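Local coordinates for protein cytochrome P450 (Novosphingobium aromaticivorans, PDB 3OFT) that is a heme protein of the cytochrome P450 family, with a mainly helical fold built round its iron-protoporphyrin IX, at residues E126-S138 against V384-A396. Residues are numbered along the deposited sequence; the frame is centred on the assembly and turned at random.
Sequences ESLRPRGSCDFVS and VGACTALPLVWRA
Strand 133-135 pairs antiparallel with the C-terminal strand 391-394, joining two parts of the chain far apart in sequence into the small antiparallel sheet about 20 Å (centre to centre) from the middle of this mainly helical cytochrome P450. The axes of the two short strands approach to 4.8 Å. Cys134 and Leu392 form the hydrogen-bonded pair, each backbone N bonded to the other's O, while Ser133-Val393 and Asp135-Pro391 are non-hydrogen-bonded pairs. Phe136 N to Leu390 O (3.0 Å) carries the pairing into the first turn of helix 136-141. One residue further on, a water bridges the two segments, accepting from both Val137 N and Leu390 N.

The side chains of Cys134 and Leu392 lie on the same face of the sheet. Phe136, its CG anti to the backbone N (chi1 -176°), lies alongside Leu390, with CD2 of Phe136 3.8 Å from CD2 of Leu390. Leu392 approaches the Phe136 side chain at a slant, its CD1 3.7 Å from Phe136 CD1. Helix 221-252 packs on this cluster through Ala247, Leu248 and Ala251, and Trp362 meets the phenyl ring edge-to-face; the heme is about 12 Å from the Phe136 side chain. Val137 CG2 reaches Cys387 CB at 3.7 Å, extending the apolar contact beyond the paired strands.

At the other end, Trp394 packs against the turn that follows helix 107-128. With CG between its backbone N and carbonyl carbon (chi1 62°), Trp394 lays one face of the indole on Gly132, whose CA sits 3.6 Å from the five-membered ring centroid in a CH-pi contact, while Cys134 SG meets the six-membered ring at its edge. Met366, Pro367 and Phe369 also touch the indole. Its rotation is fixed by a nearly straight bond lying in the ring plane: Trp394 NE1 donates to an in-plane lone pair of Arg129 O at 2.8 Å.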
loop_
_atom_site.group_PDB
_atom_site.type_symbol
_atom_site.label_atom_id
_atom_site.label_comp_id
_atom_site.label_asym_id
_atom_site.label_seq_id
_atom_site.Cartn_x
_atom_site.Cartn_y
_atom_site.Cartn_z
ATOM N N GLU A 126 -20.410 -5.501 -11.621
ATOM C CA GLU A 126 -21.469 -5.929 -12.569
ATOM C C GLU A 126 -20.984 -6.488 -13.907
ATOM O O GLU A 126 -21.649 -7.314 -14.509
ATOM C CB GLU A 126 -22.450 -4.807 -12.810
ATOM C CG GLU A 126 -23.381 -4.578 -11.616
ATOM C CD GLU A 126 -24.181 -3.287 -11.772
ATOM O OE1 GLU A 126 -23.924 -2.526 -12.737
ATOM O OE2 GLU A 126 -25.045 -3.031 -10.912
ATOM N N SER A 127 -19.835 -6.014 -14.372
ATOM C CA SER A 127 -19.184 -6.524 -15.568
ATOM C C SER A 127 -18.693 -7.973 -15.355
ATOM O O SER A 127 -18.646 -8.741 -16.317
ATOM C CB SER A 127 -18.022 -5.603 -15.979
ATOM O OG SER A 127 -16.813 -5.928 -15.288
ATOM N N LEU A 128 -18.346 -8.354 -14.116
ATOM C CA LEU A 128 -17.842 -9.700 -13.865
ATOM C C LEU A 128 -18.908 -10.708 -13.440
ATOM O O LEU A 128 -18.802 -11.901 -13.758
ATOM C CB LEU A 128 -16.717 -9.695 -12.806
ATOM C CG LEU A 128 -15.529 -8.780 -13.062
ATOM C CD1 LEU A 128 -14.632 -8.845 -11.797
ATOM C CD2 LEU A 128 -14.778 -9.214 -14.334
ATOM N N ARG A 129 -19.938 -10.231 -12.753
ATOM C CA ARG A 129 -20.972 -11.118 -12.167
ATOM C C ARG A 129 -21.550 -12.215 -13.115
ATOM O O ARG A 129 -21.696 -13.368 -12.691
ATOM C CB ARG A 129 -22.120 -10.286 -11.549
ATOM C CG ARG A 129 -23.169 -11.130 -10.761
ATOM C CD ARG A 129 -24.166 -10.250 -10.025
ATOM N NE ARG A 129 -24.779 -9.264 -10.908
ATOM C CZ ARG A 129 -25.277 -8.087 -10.528
ATOM N NH1 ARG A 129 -25.230 -7.674 -9.253
ATOM N NH2 ARG A 129 -25.830 -7.303 -11.450
ATOM N N PRO A 130 -21.913 -11.875 -14.371
ATOM C CA PRO A 130 -22.556 -12.907 -15.220
ATOM C C PRO A 130 -21.674 -14.124 -15.596
ATOM O O PRO A 130 -22.181 -15.174 -15.994
ATOM C CB PRO A 130 -22.878 -12.153 -16.503
ATOM C CG PRO A 130 -22.911 -10.684 -16.105
ATOM C CD PRO A 130 -21.899 -10.544 -15.032
ATOM N N ARG A 131 -20.363 -13.982 -15.478
ATOM C CA ARG A 131 -19.445 -15.088 -15.823
ATOM C C ARG A 131 -19.511 -16.344 -14.936
ATOM O O ARG A 131 -19.224 -17.459 -15.405
ATOM C CB ARG A 131 -18.003 -14.573 -15.857
ATOM C CG ARG A 131 -17.766 -13.532 -16.921
ATOM C CD ARG A 131 -16.412 -12.820 -16.825
ATOM N NE ARG A 131 -15.280 -13.722 -16.551
ATOM C CZ ARG A 131 -14.030 -13.293 -16.352
ATOM N NH1 ARG A 131 -13.760 -11.998 -16.428
ATOM N NH2 ARG A 131 -13.045 -14.152 -16.115
ATOM N N GLY A 132 -19.800 -16.157 -13.646
ATOM C CA GLY A 132 -19.716 -17.247 -12.670
ATOM C C GLY A 132 -18.325 -17.603 -12.195
ATOM O O GLY A 132 -18.148 -18.527 -11.408
ATOM N N SER A 133 -17.321 -16.872 -12.681
ATOM C CA SER A 133 -15.966 -17.046 -12.242
ATOM C C SER A 133 -15.127 -15.845 -12.652
ATOM O O SER A 133 -15.493 -15.089 -13.547
ATOM C CB SER A 133 -15.362 -18.318 -12.840
ATOM O OG SER A 133 -15.163 -18.149 -14.212
ATOM N N CYS A 134 -13.995 -15.659 -11.988
ATOM C CA CYS A 134 -13.056 -14.626 -12.431
ATOM C C CYS A 134 -11.693 -14.955 -11.901
ATOM O O CYS A 134 -11.555 -15.759 -10.975
ATOM C CB CYS A 134 -13.477 -13.216 -11.980
ATOM S SG CYS A 134 -13.423 -12.969 -10.184
ATOM N N ASP A 135 -10.683 -14.334 -12.510
ATOM C CA ASP A 135 -9.341 -14.297 -11.941
ATOM C C ASP A 135 -9.312 -12.940 -11.259
ATOM O O ASP A 135 -9.063 -11.923 -11.883
ATOM C CB ASP A 135 -8.293 -14.462 -13.060
ATOM C CG ASP A 135 -8.447 -15.797 -13.823
ATOM O OD1 ASP A 135 -8.647 -15.772 -15.068
ATOM O OD2 ASP A 135 -8.392 -16.871 -13.161
ATOM N N PHE A 136 -9.594 -12.939 -9.962
ATOM C CA PHE A 136 -9.928 -11.708 -9.254
ATOM C C PHE A 136 -8.800 -10.680 -9.261
ATOM O O PHE A 136 -9.068 -9.490 -9.315
ATOM C CB PHE A 136 -10.336 -12.017 -7.820
ATOM C CG PHE A 136 -10.794 -10.802 -7.052
ATOM C CD1 PHE A 136 -12.120 -10.416 -7.103
ATOM C CD2 PHE A 136 -9.885 -10.031 -6.303
ATOM C CE1 PHE A 136 -12.561 -9.292 -6.409
ATOM C CE2 PHE A 136 -10.308 -8.904 -5.610
ATOM C CZ PHE A 136 -11.672 -8.546 -5.657
ATOM N N VAL A 137 -7.556 -11.128 -9.199
ATOM C CA VAL A 137 -6.435 -10.195 -9.222
ATOM C C VAL A 137 -6.393 -9.473 -10.565
ATOM O O VAL A 137 -6.319 -8.236 -10.596
ATOM C CB VAL A 137 -5.075 -10.879 -8.920
ATOM C CG1 VAL A 137 -3.899 -9.928 -9.174
ATOM C CG2 VAL A 137 -5.062 -11.430 -7.505
ATOM N N SER A 138 -6.423 -10.219 -11.673
ATOM C CA SER A 138 -6.272 -9.546 -12.949
ATOM C C SER A 138 -7.580 -8.899 -13.429
ATOM O O SER A 138 -7.532 -7.900 -14.131
ATOM C CB SER A 138 -5.657 -10.473 -14.020
ATOM O OG SER A 138 -6.420 -11.637 -14.124
ATOM N N VAL A 384 5.426 -4.462 -1.578
ATOM C CA VAL A 384 3.962 -4.529 -1.379
ATOM C C VAL A 384 3.536 -5.947 -1.760
ATOM O O VAL A 384 3.357 -6.250 -2.944
ATOM C CB VAL A 384 3.204 -3.507 -2.268
ATOM C CG1 VAL A 384 1.674 -3.629 -2.051
ATOM C CG2 VAL A 384 3.669 -2.069 -1.991
ATOM N N GLY A 385 3.433 -6.819 -0.763
ATOM C CA GLY A 385 3.027 -8.209 -0.957
ATOM C C GLY A 385 1.588 -8.296 -1.415
ATOM O O GLY A 385 0.768 -7.420 -1.110
ATOM N N ALA A 386 1.277 -9.322 -2.200
ATOM C CA ALA A 386 -0.034 -9.403 -2.827
ATOM C C ALA A 386 -0.343 -10.808 -3.333
ATOM O O ALA A 386 0.581 -11.604 -3.593
ATOM C CB ALA A 386 -0.169 -8.349 -3.992
ATOM N N CYS A 387 -1.640 -11.117 -3.434
ATOM C CA CYS A 387 -2.079 -12.231 -4.271
ATOM C C CYS A 387 -1.654 -12.018 -5.724
ATOM O O CYS A 387 -1.811 -10.924 -6.248
ATOM C CB CYS A 387 -3.607 -12.360 -4.196
ATOM S SG CYS A 387 -4.126 -12.934 -2.652
ATOM N N THR A 388 -1.128 -13.055 -6.375
ATOM C CA THR A 388 -0.889 -13.003 -7.823
ATOM C C THR A 388 -1.961 -13.789 -8.577
ATOM O O THR A 388 -2.170 -13.550 -9.768
ATOM C CB THR A 388 0.507 -13.545 -8.166
ATOM O OG1 THR A 388 0.678 -14.837 -7.564
ATOM C CG2 THR A 388 1.574 -12.598 -7.614
ATOM N N ALA A 389 -2.603 -14.757 -7.922
ATOM C CA ALA A 389 -3.837 -15.339 -8.499
ATOM C C ALA A 389 -4.846 -15.649 -7.410
ATOM O O ALA A 389 -4.509 -16.155 -6.312
ATOM C CB ALA A 389 -3.572 -16.595 -9.376
ATOM N N LEU A 390 -6.083 -15.306 -7.722
ATOM C CA LEU A 390 -7.195 -15.550 -6.851
ATOM C C LEU A 390 -8.422 -15.983 -7.647
ATOM O O LEU A 390 -9.249 -15.172 -8.010
ATOM C CB LEU A 390 -7.467 -14.277 -6.009
ATOM C CG LEU A 390 -8.606 -14.285 -5.005
ATOM C CD1 LEU A 390 -8.519 -15.516 -4.065
ATOM C CD2 LEU A 390 -8.593 -12.954 -4.219
ATOM N N PRO A 391 -8.529 -17.287 -7.936
ATOM C CA PRO A 391 -9.603 -17.780 -8.788
ATOM C C PRO A 391 -10.880 -18.016 -7.976
ATOM O O PRO A 391 -10.904 -18.886 -7.080
ATOM C CB PRO A 391 -9.037 -19.109 -9.309
ATOM C CG PRO A 391 -8.170 -19.617 -8.176
ATOM C CD PRO A 391 -7.567 -18.353 -7.546
ATOM N N LEU A 392 -11.927 -17.248 -8.296
ATOM C CA LEU A 392 -13.218 -17.320 -7.619
ATOM C C LEU A 392 -14.255 -17.955 -8.524
ATOM O O LEU A 392 -14.121 -17.883 -9.737
ATOM C CB LEU A 392 -13.689 -15.906 -7.257
ATOM C CG LEU A 392 -12.697 -15.132 -6.354
ATOM C CD1 LEU A 392 -13.271 -13.761 -6.017
ATOM C CD2 LEU A 392 -12.397 -15.925 -5.088
ATOM N N VAL A 393 -15.295 -18.535 -7.919
ATOM C CA VAL A 393 -16.425 -19.123 -8.614
ATOM C C VAL A 393 -17.697 -18.796 -7.822
ATOM O O VAL A 393 -17.647 -18.570 -6.593
ATOM C CB VAL A 393 -16.272 -20.674 -8.799
ATOM C CG1 VAL A 393 -15.072 -21.009 -9.660
ATOM C CG2 VAL A 393 -16.168 -21.425 -7.426
ATOM N N TRP A 394 -18.810 -18.706 -8.541
ATOM C CA TRP A 394 -20.116 -18.454 -7.968
ATOM C C TRP A 394 -21.197 -18.881 -8.960
ATOM O O TRP A 394 -20.926 -19.096 -10.150
ATOM C CB TRP A 394 -20.276 -16.975 -7.550
ATOM C CG TRP A 394 -20.167 -16.035 -8.693
ATOM C CD1 TRP A 394 -21.185 -15.596 -9.489
ATOM C CD2 TRP A 394 -18.963 -15.423 -9.193
ATOM N NE1 TRP A 394 -20.684 -14.744 -10.474
ATOM C CE2 TRP A 394 -19.329 -14.628 -10.311
ATOM C CE3 TRP A 394 -17.603 -15.490 -8.821
ATOM C CZ2 TRP A 394 -18.402 -13.888 -11.050
ATOM C CZ3 TRP A 394 -16.669 -14.748 -9.571
ATOM C CH2 TRP A 394 -17.079 -13.951 -10.671
ATOM N N ARG A 395 -22.427 -19.020 -8.470
ATOM C CA ARG A 395 -23.534 -19.394 -9.343
ATOM C C ARG A 395 -24.097 -18.100 -9.888
ATOM O O ARG A 395 -24.598 -17.284 -9.134
ATOM C CB ARG A 395 -24.615 -20.107 -8.539
ATOM C CG ARG A 395 -24.239 -21.466 -8.039
ATOM C CD ARG A 395 -25.480 -22.082 -7.372
ATOM N NE ARG A 395 -25.181 -23.321 -6.659
ATOM C CZ ARG A 395 -25.378 -24.535 -7.162
ATOM N NH1 ARG A 395 -25.872 -24.669 -8.393
ATOM N NH2 ARG A 395 -25.075 -25.609 -6.438
ATOM N N ALA A 396 -24.020 -17.896 -11.189
ATOM C CA ALA A 396 -24.477 -16.607 -11.756
ATOM C C ALA A 396 -25.986 -16.607 -12.042
ATOM O O ALA A 396 -26.698 -17.565 -11.649
ATOM C CB ALA A 396 -23.666 -16.237 -13.014
HETATM O O HOH W 1 -6.378 -13.911 -10.462
#